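Local coordinates for binary enterotoxin of Clostridium perfringens component a (Clostridium perfringens, PDB 5WTZ), which is the enzymatic component of a two-part enterotoxin, which binds NAD+ and transfers its ADP-ribose group to actin, at residues K16-W30 with P167-R179. Numbering follows the deposited sequence.
Sequences KNSATLWAKKRKQVW and PAASYGNDEENLR
Arg26 of helix 16-30 bonds to Ala168 and Ser170 of strand 168-171, the first strand of a beta hairpin and an outer strand of a three-stranded antiparallel sheet in the N-terminal of two ADP-ribosyltransferase-like domains, far from the bound NAD. Helix and strand cross nearly at right angles, 7.3 Å between axes. NH1 and NH2 of Arg26 both point end-on at the carbonyl O of Ala168, NH1 at 2.9 Å and in the carbonyl plane, NH2 from a tilted direction. NH1 also donates to OG of Ser170, 3.0 Å away and almost in the guanidinium plane, through a fairly straight bond (163°). Arginine suits the place because its flat group offers several N-H bonds at once; the indole of Trp22 lies nearly parallel against one face, offset toward the rim, and with the in-plane bonds fixes the group's rotation. Arg26 CB already points toward the strand; chi1 of 66° lays CG beside Ser170, and the bend at chi3 turns the guanidinium to Ala168 O. Ser170 N is satisfied differently, by donating to a water that bonds weakly to Arg26 O. Ser170 O, buried beside the aliphatic part of Lys27, has no partner.

Ala169 CB sits over the six-membered ring of Trp30, 3.5 Å from the centroid, in a CH-pi contact its small size permits, while Trp30 NE1 donates to Ala82 O. The hairpin loop 172-178, closed by the hydrogen-bonded pair Tyr171-Arg179, lies along the helix from Lys27 toward Lys16. Leu178 CD1 fits against Ala23 CB, small enough to admit it, and presses tightly on the methylenes of Lys24, whose ammonium forms a salt bridge with the exposed Glu175. One turn into the helix, Thr20 turns OG1 back near the carbonyl O atoms of Lys16 and Asn17, and its methyl faces the loop backbone, Thr20 CG2 lying 3.5 Å from Glu175 O and 3.6 Å from Asn177 N.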
loop_
_atom_site.group_PDB
_atom_site.type_symbol
_atom_site.label_atom_id
_atom_site.label_comp_id
_atom_site.label_asym_id
_atom_site.label_seq_id
_atom_site.Cartn_x
_atom_site.Cartn_y
_atom_site.Cartn_z
ATOM N N LYS A 16 -9.408 -27.500 -13.889
ATOM C CA LYS A 16 -9.096 -27.587 -12.497
ATOM C C LYS A 16 -8.698 -29.000 -12.092
ATOM O O LYS A 16 -8.102 -29.196 -11.035
ATOM C CB LYS A 16 -10.254 -27.040 -11.702
ATOM C CG LYS A 16 -10.072 -27.128 -10.248
ATOM C CD LYS A 16 -11.385 -27.656 -9.823
ATOM C CE LYS A 16 -11.271 -28.860 -8.960
ATOM N NZ LYS A 16 -12.627 -29.142 -8.432
ATOM N N ASN A 17 -8.963 -29.979 -12.951
ATOM C CA ASN A 17 -8.419 -31.313 -12.730
ATOM C C ASN A 17 -6.891 -31.304 -12.656
ATOM O O ASN A 17 -6.299 -31.683 -11.641
ATOM C CB ASN A 17 -8.869 -32.270 -13.830
ATOM C CG ASN A 17 -8.325 -33.679 -13.631
ATOM O OD1 ASN A 17 -7.265 -34.321 -13.694
ATOM N ND2 ASN A 17 -9.040 -34.470 -12.841
ATOM N N SER A 18 -6.258 -30.872 -13.738
ATOM C CA SER A 18 -4.798 -30.794 -13.786
ATOM C C SER A 18 -4.265 -29.848 -12.717
ATOM O O SER A 18 -3.197 -30.086 -12.142
ATOM C CB SER A 18 -4.326 -30.320 -15.153
ATOM O OG SER A 18 -4.545 -28.927 -15.267
ATOM N N ALA A 19 -5.013 -28.771 -12.468
ATOM C CA ALA A 19 -4.636 -27.786 -11.465
ATOM C C ALA A 19 -4.522 -28.431 -10.085
ATOM O O ALA A 19 -3.539 -28.211 -9.377
ATOM C CB ALA A 19 -5.645 -26.620 -11.438
ATOM N N THR A 20 -5.519 -29.237 -9.712
ATOM C CA THR A 20 -5.513 -29.890 -8.405
ATOM C C THR A 20 -4.421 -30.947 -8.349
ATOM O O THR A 20 -3.822 -31.162 -7.296
ATOM C CB THR A 20 -6.885 -30.550 -8.052
ATOM O OG1 THR A 20 -7.289 -31.433 -9.106
ATOM C CG2 THR A 20 -7.967 -29.500 -7.786
ATOM N N LEU A 21 -4.161 -31.599 -9.478
ATOM C CA LEU A 21 -3.103 -32.595 -9.526
ATOM C C LEU A 21 -1.787 -31.881 -9.268
ATOM O O LEU A 21 -1.090 -32.174 -8.290
ATOM C CB LEU A 21 -3.071 -33.316 -10.870
ATOM C CG LEU A 21 -2.254 -34.603 -10.799
ATOM C CD1 LEU A 21 -2.732 -35.475 -9.637
ATOM C CD2 LEU A 21 -2.295 -35.354 -12.119
ATOM N N TRP A 22 -1.479 -30.933 -10.150
ATOM C CA TRP A 22 -0.357 -30.013 -9.976
ATOM C C TRP A 22 -0.292 -29.502 -8.541
ATOM O O TRP A 22 0.758 -29.563 -7.903
ATOM C CB TRP A 22 -0.474 -28.846 -10.954
ATOM C CG TRP A 22 0.563 -27.782 -10.755
ATOM C CD1 TRP A 22 1.883 -27.842 -11.109
ATOM C CD2 TRP A 22 0.365 -26.494 -10.167
ATOM N NE1 TRP A 22 2.518 -26.669 -10.771
ATOM C CE2 TRP A 22 1.607 -25.824 -10.193
ATOM C CE3 TRP A 22 -0.741 -25.837 -9.623
ATOM C CZ2 TRP A 22 1.771 -24.539 -9.691
ATOM C CZ3 TRP A 22 -0.573 -24.557 -9.127
ATOM C CH2 TRP A 22 0.675 -23.923 -9.167
ATOM N N ALA A 23 -1.432 -29.036 -8.030
ATOM C CA ALA A 23 -1.511 -28.519 -6.673
ATOM C C ALA A 23 -1.210 -29.593 -5.647
ATOM O O ALA A 23 -0.690 -29.309 -4.573
ATOM C CB ALA A 23 -2.878 -27.941 -6.408
ATOM N N LYS A 24 -1.548 -30.830 -5.970
ATOM C CA LYS A 24 -1.564 -31.846 -4.937
ATOM C C LYS A 24 -0.201 -32.287 -4.512
ATOM O O LYS A 24 0.106 -32.352 -3.319
ATOM C CB LYS A 24 -2.381 -33.044 -5.383
ATOM C CG LYS A 24 -3.288 -33.322 -4.258
ATOM C CD LYS A 24 -4.090 -32.060 -4.159
ATOM C CE LYS A 24 -4.850 -32.025 -2.903
ATOM N NZ LYS A 24 -3.956 -31.820 -1.719
ATOM N N LYS A 25 0.613 -32.586 -5.505
ATOM C CA LYS A 25 1.981 -32.973 -5.272
ATOM C C LYS A 25 2.734 -31.877 -4.585
ATOM O O LYS A 25 3.416 -32.108 -3.587
ATOM C CB LYS A 25 2.645 -33.280 -6.582
ATOM C CG LYS A 25 1.717 -33.997 -7.454
ATOM C CD LYS A 25 2.032 -33.667 -8.848
ATOM C CE LYS A 25 0.912 -34.140 -9.691
ATOM N NZ LYS A 25 1.290 -34.115 -11.091
ATOM N N ARG A 26 2.617 -30.673 -5.135
ATOM C CA ARG A 26 3.389 -29.567 -4.610
ATOM C C ARG A 26 2.914 -29.272 -3.193
ATOM O O ARG A 26 3.705 -28.886 -2.348
ATOM C CB ARG A 26 3.299 -28.330 -5.518
ATOM C CG ARG A 26 1.930 -27.675 -5.625
ATOM C CD ARG A 26 1.896 -26.703 -6.805
ATOM N NE ARG A 26 3.000 -25.748 -6.768
ATOM C CZ ARG A 26 2.966 -24.566 -6.158
ATOM N NH1 ARG A 26 1.872 -24.171 -5.519
ATOM N NH2 ARG A 26 4.031 -23.771 -6.192
ATOM N N LYS A 27 1.636 -29.512 -2.922
ATOM C CA LYS A 27 1.106 -29.365 -1.568
ATOM C C LYS A 27 1.751 -30.358 -0.596
ATOM O O LYS A 27 2.253 -29.961 0.457
ATOM C CB LYS A 27 -0.408 -29.540 -1.567
ATOM C CG LYS A 27 -1.068 -29.205 -0.252
ATOM C CD LYS A 27 -2.577 -29.328 -0.375
ATOM C CE LYS A 27 -3.249 -29.374 0.984
ATOM N NZ LYS A 27 -4.042 -30.622 1.147
ATOM N N GLN A 28 1.742 -31.641 -0.958
ATOM C CA GLN A 28 2.384 -32.684 -0.154
ATOM C C GLN A 28 3.869 -32.422 0.094
ATOM O O GLN A 28 4.332 -32.466 1.235
ATOM C CB GLN A 28 2.235 -34.049 -0.821
ATOM C CG GLN A 28 0.818 -34.575 -0.890
ATOM C CD GLN A 28 0.748 -35.921 -1.584
ATOM O OE1 GLN A 28 1.626 -36.270 -2.376
ATOM N NE2 GLN A 28 -0.299 -36.686 -1.289
ATOM N N VAL A 29 4.607 -32.167 -0.983
ATOM C CA VAL A 29 6.045 -31.929 -0.897
ATOM C C VAL A 29 6.358 -30.691 -0.058
ATOM O O VAL A 29 7.339 -30.669 0.693
ATOM C CB VAL A 29 6.680 -31.763 -2.300
ATOM C CG1 VAL A 29 8.162 -31.458 -2.182
ATOM C CG2 VAL A 29 6.465 -33.010 -3.145
ATOM N N TRP A 30 5.516 -29.669 -0.182
ATOM C CA TRP A 30 5.744 -28.397 0.499
ATOM C C TRP A 30 5.654 -28.532 2.012
ATOM O O TRP A 30 6.531 -28.063 2.738
ATOM C CB TRP A 30 4.746 -27.344 0.011
ATOM C CG TRP A 30 4.703 -26.101 0.829
ATOM C CD1 TRP A 30 5.756 -25.299 1.162
ATOM C CD2 TRP A 30 3.539 -25.493 1.398
ATOM N NE1 TRP A 30 5.320 -24.238 1.919
ATOM C CE2 TRP A 30 3.962 -24.331 2.073
ATOM C CE3 TRP A 30 2.184 -25.820 1.404
ATOM C CZ2 TRP A 30 3.076 -23.499 2.749
ATOM C CZ3 TRP A 30 1.306 -24.991 2.078
ATOM C CH2 TRP A 30 1.755 -23.846 2.741
ATOM N N PRO A 167 6.532 -16.671 -4.232
ATOM C CA PRO A 167 6.072 -17.585 -3.188
ATOM C C PRO A 167 4.566 -17.759 -3.292
ATOM O O PRO A 167 3.830 -16.806 -3.041
ATOM C CB PRO A 167 6.466 -16.873 -1.892
ATOM C CG PRO A 167 7.527 -15.918 -2.291
ATOM C CD PRO A 167 7.124 -15.457 -3.656
ATOM N N ALA A 168 4.123 -18.954 -3.664
ATOM C CA ALA A 168 2.727 -19.206 -3.978
ATOM C C ALA A 168 2.403 -20.656 -3.669
ATOM O O ALA A 168 2.533 -21.524 -4.533
ATOM C CB ALA A 168 2.445 -18.896 -5.434
ATOM N N ALA A 169 1.992 -20.924 -2.435
ATOM C CA ALA A 169 1.813 -22.299 -1.978
ATOM C C ALA A 169 0.411 -22.837 -2.265
ATOM O O ALA A 169 -0.582 -22.111 -2.144
ATOM C CB ALA A 169 2.122 -22.390 -0.496
ATOM N N SER A 170 0.341 -24.110 -2.654
ATOM C CA SER A 170 -0.932 -24.797 -2.860
ATOM C C SER A 170 -1.420 -25.329 -1.521
ATOM O O SER A 170 -0.689 -26.028 -0.818
ATOM C CB SER A 170 -0.798 -25.940 -3.874
ATOM O OG SER A 170 -0.768 -25.458 -5.211
ATOM N N TYR A 171 -2.654 -24.992 -1.166
ATOM C CA TYR A 171 -3.176 -25.330 0.152
ATOM C C TYR A 171 -4.706 -25.343 0.162
ATOM O O TYR A 171 -5.352 -24.952 -0.816
ATOM C CB TYR A 171 -2.650 -24.335 1.192
ATOM C CG TYR A 171 -3.525 -23.107 1.342
ATOM C CD1 TYR A 171 -3.559 -22.128 0.358
ATOM C CD2 TYR A 171 -4.328 -22.936 2.465
ATOM C CE1 TYR A 171 -4.361 -21.002 0.489
ATOM C CE2 TYR A 171 -5.130 -21.821 2.604
ATOM C CZ TYR A 171 -5.146 -20.855 1.613
ATOM O OH TYR A 171 -5.950 -19.743 1.756
ATOM N N GLY A 172 -5.278 -25.795 1.275
ATOM C CA GLY A 172 -6.720 -25.794 1.450
ATOM C C GLY A 172 -7.253 -27.110 1.984
ATOM O O GLY A 172 -6.491 -28.063 2.171
ATOM N N ASN A 173 -8.562 -27.154 2.236
ATOM C CA ASN A 173 -9.238 -28.376 2.674
ATOM C C ASN A 173 -9.953 -29.045 1.515
ATOM O O ASN A 173 -9.779 -30.241 1.277
ATOM C CB ASN A 173 -10.248 -28.088 3.788
ATOM C CG ASN A 173 -9.620 -27.424 4.998
ATOM O OD1 ASN A 173 -10.059 -26.354 5.427
ATOM N ND2 ASN A 173 -8.594 -28.055 5.559
ATOM N N ASP A 174 -10.785 -28.277 0.815
ATOM C CA ASP A 174 -11.392 -28.758 -0.417
ATOM C C ASP A 174 -10.227 -29.069 -1.342
ATOM O O ASP A 174 -9.406 -28.197 -1.656
ATOM C CB ASP A 174 -12.357 -27.726 -1.017
ATOM C CG ASP A 174 -13.026 -28.208 -2.303
ATOM O OD1 ASP A 174 -12.913 -29.408 -2.637
ATOM O OD2 ASP A 174 -13.676 -27.380 -2.977
ATOM N N GLU A 175 -10.152 -30.324 -1.763
ATOM C CA GLU A 175 -8.942 -30.837 -2.362
ATOM C C GLU A 175 -9.107 -30.973 -3.879
ATOM O O GLU A 175 -8.138 -31.083 -4.622
ATOM C CB GLU A 175 -8.583 -32.143 -1.680
ATOM C CG GLU A 175 -7.334 -31.980 -0.854
ATOM C CD GLU A 175 -6.728 -33.281 -0.377
ATOM O OE1 GLU A 175 -6.789 -33.537 0.840
ATOM O OE2 GLU A 175 -6.259 -34.056 -1.235
ATOM N N GLU A 176 -10.354 -30.952 -4.313
ATOM C CA GLU A 176 -10.695 -30.379 -5.579
ATOM C C GLU A 176 -10.779 -28.878 -5.255
ATOM O O GLU A 176 -10.775 -28.526 -4.075
ATOM C CB GLU A 176 -12.022 -30.939 -6.115
ATOM C CG GLU A 176 -12.187 -32.463 -6.032
ATOM C CD GLU A 176 -11.019 -33.219 -6.634
ATOM O OE1 GLU A 176 -11.104 -33.537 -7.840
ATOM O OE2 GLU A 176 -10.053 -33.503 -5.901
ATOM N N ASN A 177 -10.802 -27.989 -6.241
ATOM C CA ASN A 177 -10.834 -26.546 -5.947
ATOM C C ASN A 177 -9.841 -26.039 -4.891
ATOM O O ASN A 177 -10.233 -25.457 -3.883
ATOM C CB ASN A 177 -12.255 -26.129 -5.535
ATOM C CG ASN A 177 -13.172 -26.047 -6.712
ATOM O OD1 ASN A 177 -13.414 -27.055 -7.383
ATOM N ND2 ASN A 177 -13.687 -24.858 -6.989
ATOM N N LEU A 178 -8.554 -26.263 -5.133
ATOM C CA LEU A 178 -7.497 -25.852 -4.205
ATOM C C LEU A 178 -7.044 -24.404 -4.369
ATOM O O LEU A 178 -7.079 -23.847 -5.471
ATOM C CB LEU A 178 -6.286 -26.739 -4.388
ATOM C CG LEU A 178 -6.451 -28.066 -3.683
ATOM C CD1 LEU A 178 -5.623 -29.016 -4.467
ATOM C CD2 LEU A 178 -5.977 -27.978 -2.247
ATOM N N ARG A 179 -6.577 -23.816 -3.273
ATOM C CA ARG A 179 -6.201 -22.401 -3.262
ATOM C C ARG A 179 -4.692 -22.167 -3.338
ATOM O O ARG A 179 -3.881 -23.067 -3.114
ATOM C CB ARG A 179 -6.759 -21.720 -2.009
ATOM C CG ARG A 179 -8.222 -22.009 -1.765
ATOM C CD ARG A 179 -8.784 -21.174 -0.620
ATOM N NE ARG A 179 -8.681 -19.745 -0.893
ATOM C CZ ARG A 179 -9.455 -19.099 -1.758
ATOM N NH1 ARG A 179 -10.387 -19.756 -2.429
ATOM N NH2 ARG A 179 -9.299 -17.798 -1.953
HETATM O O HOH W 1 2.828 -25.522 -2.046
#